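Endo-beta-1,4-glucanase (Ampullaria crossean, PDB 5XBU) probably hydrolyses internal beta-1,4-glucosidic bonds of cellulose as a glycoside hydrolase family 45 endoglucanase. Local coordinates at residues T28-G33 / H140-D145. Residues are numbered along the deposited sequence; the frame is centred on the assembly and turned at random.
Sequences TRYVDG and HFDLQD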
loop_
_atom_site.group_PDB
_atom_site.type_symbol
_atom_site.label_atom_id
_atom_site.label_comp_id
_atom_site.label_asym_id
_atom_site.label_seq_id
_atom_site.Cartn_x
_atom_site.Cartn_y
_atom_site.Cartn_z
ATOM N N THR A 28 0.033 -6.385 3.421
ATOM C CA THR A 28 0.244 -7.754 2.966
ATOM C C THR A 28 1.323 -7.703 1.889
ATOM O O THR A 28 1.840 -6.630 1.553
ATOM C CB THR A 28 -1.052 -8.417 2.458
ATOM O OG1 THR A 28 -1.692 -7.581 1.495
ATOM C CG2 THR A 28 -2.037 -8.740 3.576
ATOM N N ARG A 29 1.656 -8.851 1.317
ATOM C CA ARG A 29 2.548 -8.891 0.173
ATOM C C ARG A 29 1.850 -9.621 -0.960
ATOM O O ARG A 29 0.982 -10.471 -0.725
ATOM C CB ARG A 29 3.899 -9.529 0.521
ATOM C CG ARG A 29 3.807 -10.888 1.213
ATOM C CD ARG A 29 5.186 -11.387 1.643
ATOM N NE ARG A 29 5.238 -12.078 2.919
ATOM C CZ ARG A 29 6.287 -12.791 3.297
ATOM N NH1 ARG A 29 6.316 -13.398 4.478
ATOM N NH2 ARG A 29 7.306 -12.911 2.459
ATOM N N TYR A 30 2.214 -9.256 -2.185
ATOM C CA TYR A 30 1.620 -9.866 -3.353
ATOM C C TYR A 30 2.655 -10.029 -4.428
ATOM O O TYR A 30 3.694 -9.360 -4.437
ATOM C CB TYR A 30 0.434 -9.090 -3.873
ATOM C CG TYR A 30 0.726 -7.870 -4.741
ATOM C CD1 TYR A 30 1.221 -6.692 -4.209
ATOM C CD2 TYR A 30 0.477 -7.912 -6.123
ATOM C CE1 TYR A 30 1.419 -5.580 -5.005
ATOM C CE2 TYR A 30 0.693 -6.794 -6.938
ATOM C CZ TYR A 30 1.146 -5.634 -6.355
ATOM O OH TYR A 30 1.326 -4.548 -7.184
ATOM N N VAL A 31 2.265 -10.899 -5.360
ATOM C CA VAL A 31 2.963 -11.240 -6.577
ATOM C C VAL A 31 1.908 -11.567 -7.637
ATOM O O VAL A 31 0.913 -12.238 -7.345
ATOM C CB VAL A 31 3.781 -12.482 -6.188
ATOM C CG1 VAL A 31 3.394 -13.695 -6.994
ATOM C CG2 VAL A 31 5.214 -12.154 -6.111
ATOM N N ASP A 32 2.099 -11.082 -8.872
ATOM C CA ASP A 32 1.181 -11.443 -9.964
ATOM C C ASP A 32 1.735 -11.147 -11.355
ATOM O O ASP A 32 1.140 -11.531 -12.366
ATOM C CB ASP A 32 -0.220 -10.827 -9.788
ATOM C CG ASP A 32 -0.245 -9.305 -9.953
ATOM O OD1 ASP A 32 0.742 -8.697 -10.417
ATOM O OD2 ASP A 32 -1.286 -8.706 -9.601
ATOM N N GLY A 33 2.873 -10.464 -11.387
ATOM C CA GLY A 33 3.607 -9.963 -12.531
ATOM C C GLY A 33 2.882 -9.112 -13.548
ATOM O O GLY A 33 3.378 -8.971 -14.668
ATOM N N HIS A 140 -5.048 0.035 3.374
ATOM C CA HIS A 140 -4.237 -1.166 3.275
ATOM C C HIS A 140 -3.203 -0.965 2.182
ATOM O O HIS A 140 -3.525 -0.446 1.114
ATOM C CB HIS A 140 -5.097 -2.368 2.949
ATOM C CG HIS A 140 -4.347 -3.642 2.981
ATOM N ND1 HIS A 140 -4.051 -4.251 4.178
ATOM C CD2 HIS A 140 -3.788 -4.375 1.989
ATOM C CE1 HIS A 140 -3.333 -5.325 3.905
ATOM N NE2 HIS A 140 -3.162 -5.433 2.594
ATOM N N PHE A 141 -1.982 -1.434 2.413
ATOM C CA PHE A 141 -0.920 -1.428 1.403
ATOM C C PHE A 141 -0.504 -2.858 1.092
ATOM O O PHE A 141 0.067 -3.538 1.946
ATOM C CB PHE A 141 0.267 -0.565 1.822
ATOM C CG PHE A 141 -0.111 0.872 1.954
ATOM C CD1 PHE A 141 -0.325 1.655 0.813
ATOM C CD2 PHE A 141 -0.334 1.459 3.204
ATOM C CE1 PHE A 141 -0.739 2.964 0.914
ATOM C CE2 PHE A 141 -0.734 2.779 3.296
ATOM C CZ PHE A 141 -0.944 3.534 2.168
ATOM N N ASP A 142 -0.764 -3.302 -0.139
ATOM C CA ASP A 142 -0.270 -4.583 -0.615
ATOM C C ASP A 142 1.104 -4.326 -1.219
ATOM O O ASP A 142 1.251 -3.481 -2.101
ATOM C CB ASP A 142 -1.247 -5.178 -1.628
ATOM C CG ASP A 142 -1.257 -6.696 -1.639
ATOM O OD1 ASP A 142 -0.476 -7.321 -0.906
ATOM O OD2 ASP A 142 -2.073 -7.229 -2.421
ATOM N N LEU A 143 2.117 -5.025 -0.740
ATOM C CA LEU A 143 3.492 -4.695 -1.072
ATOM C C LEU A 143 4.039 -5.702 -2.088
ATOM O O LEU A 143 4.027 -6.907 -1.846
ATOM C CB LEU A 143 4.370 -4.704 0.194
ATOM C CG LEU A 143 3.806 -3.837 1.349
ATOM C CD1 LEU A 143 4.724 -3.933 2.529
ATOM C CD2 LEU A 143 3.614 -2.386 0.925
ATOM N N GLN A 144 4.531 -5.198 -3.220
ATOM C CA GLN A 144 5.089 -6.059 -4.273
ATOM C C GLN A 144 6.290 -6.832 -3.733
ATOM O O GLN A 144 7.207 -6.247 -3.146
ATOM C CB GLN A 144 5.525 -5.161 -5.420
ATOM C CG GLN A 144 6.231 -5.874 -6.578
ATOM C CD GLN A 144 5.360 -6.869 -7.286
ATOM O OE1 GLN A 144 5.513 -8.080 -7.115
ATOM N NE2 GLN A 144 4.403 -6.357 -8.083
ATOM N N ASP A 145 6.294 -8.147 -3.971
ATOM C CA ASP A 145 7.338 -9.013 -3.434
ATOM C C ASP A 145 7.907 -9.948 -4.498
ATOM O O ASP A 145 8.503 -10.965 -4.146
ATOM C CB ASP A 145 6.811 -9.819 -2.227
ATOM C CG ASP A 145 7.929 -10.476 -1.384
ATOM O OD1 ASP A 145 9.026 -9.888 -1.187
ATOM O OD2 ASP A 145 7.698 -11.603 -0.909
HETATM O O HOH W 1 -2.139 -9.943 -1.581
HETATM O O HOH W 2 2.377 -6.211 -10.419
#
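Thr-28 OG1 links two side chains of the neighbouring strand: it accepts a hydrogen bond from His-140 NE2 at 2.8 Å and donates one to Asp-142 OD1 at 2.7 Å. The hydroxyl lies in the plane of the imidazole, at its edge, whereas it meets OD1 from above the carboxylate plane, 73° out of it. With chi1 at 52°, OG1 sits between the backbone N and the carbonyl carbon, which turns it to this pair and sets CG2 beside the imidazole. An alanine here would probably leave His-140 NE2 and Asp-142 OD1 without their shared partner and the carboxylate freer to turn. Asp-142 OD2 is 3.4 Å from Tyr-30 CB and takes a hydrogen bond from a water that also donates to Arg-29 O. The ring of Tyr-30, inclined 40° to the carboxylate, runs on past Asp-142 towards the Gln-144 amide, and its OH bonds to Asn-110.

The backbones carrying these side chains pair in parallel, Thr-28 opposite Asp-142 and Tyr-30 opposite Gln-144; four backbone bonds join the segments. On the other face, in one of two conformers of Arg-29, NH2 lies 3.6 Å from Asp-145 OD2, a long and doubtful salt bridge; Glu-151 is its stronger acidic partner. The Asp-145 carboxylate is held chiefly at OD1, by backbone N-H groups of Val-150 and Glu-151.

Further out, Ser-26 bonds to His-140 ND1, while Trp-120 meets its ring. Strand 57-60 pairs antiparallel with 140-144 on its other edge, consistent with the double-psi beta-barrel of the family. Hydrogen bonds thus run unbroken from Ser-26 through His-140 and Thr-28 to Asp-142: the imidazole, bonded at both nitrogens, is pinned against rotation, and the hydroxyl ties it to the carboxylate.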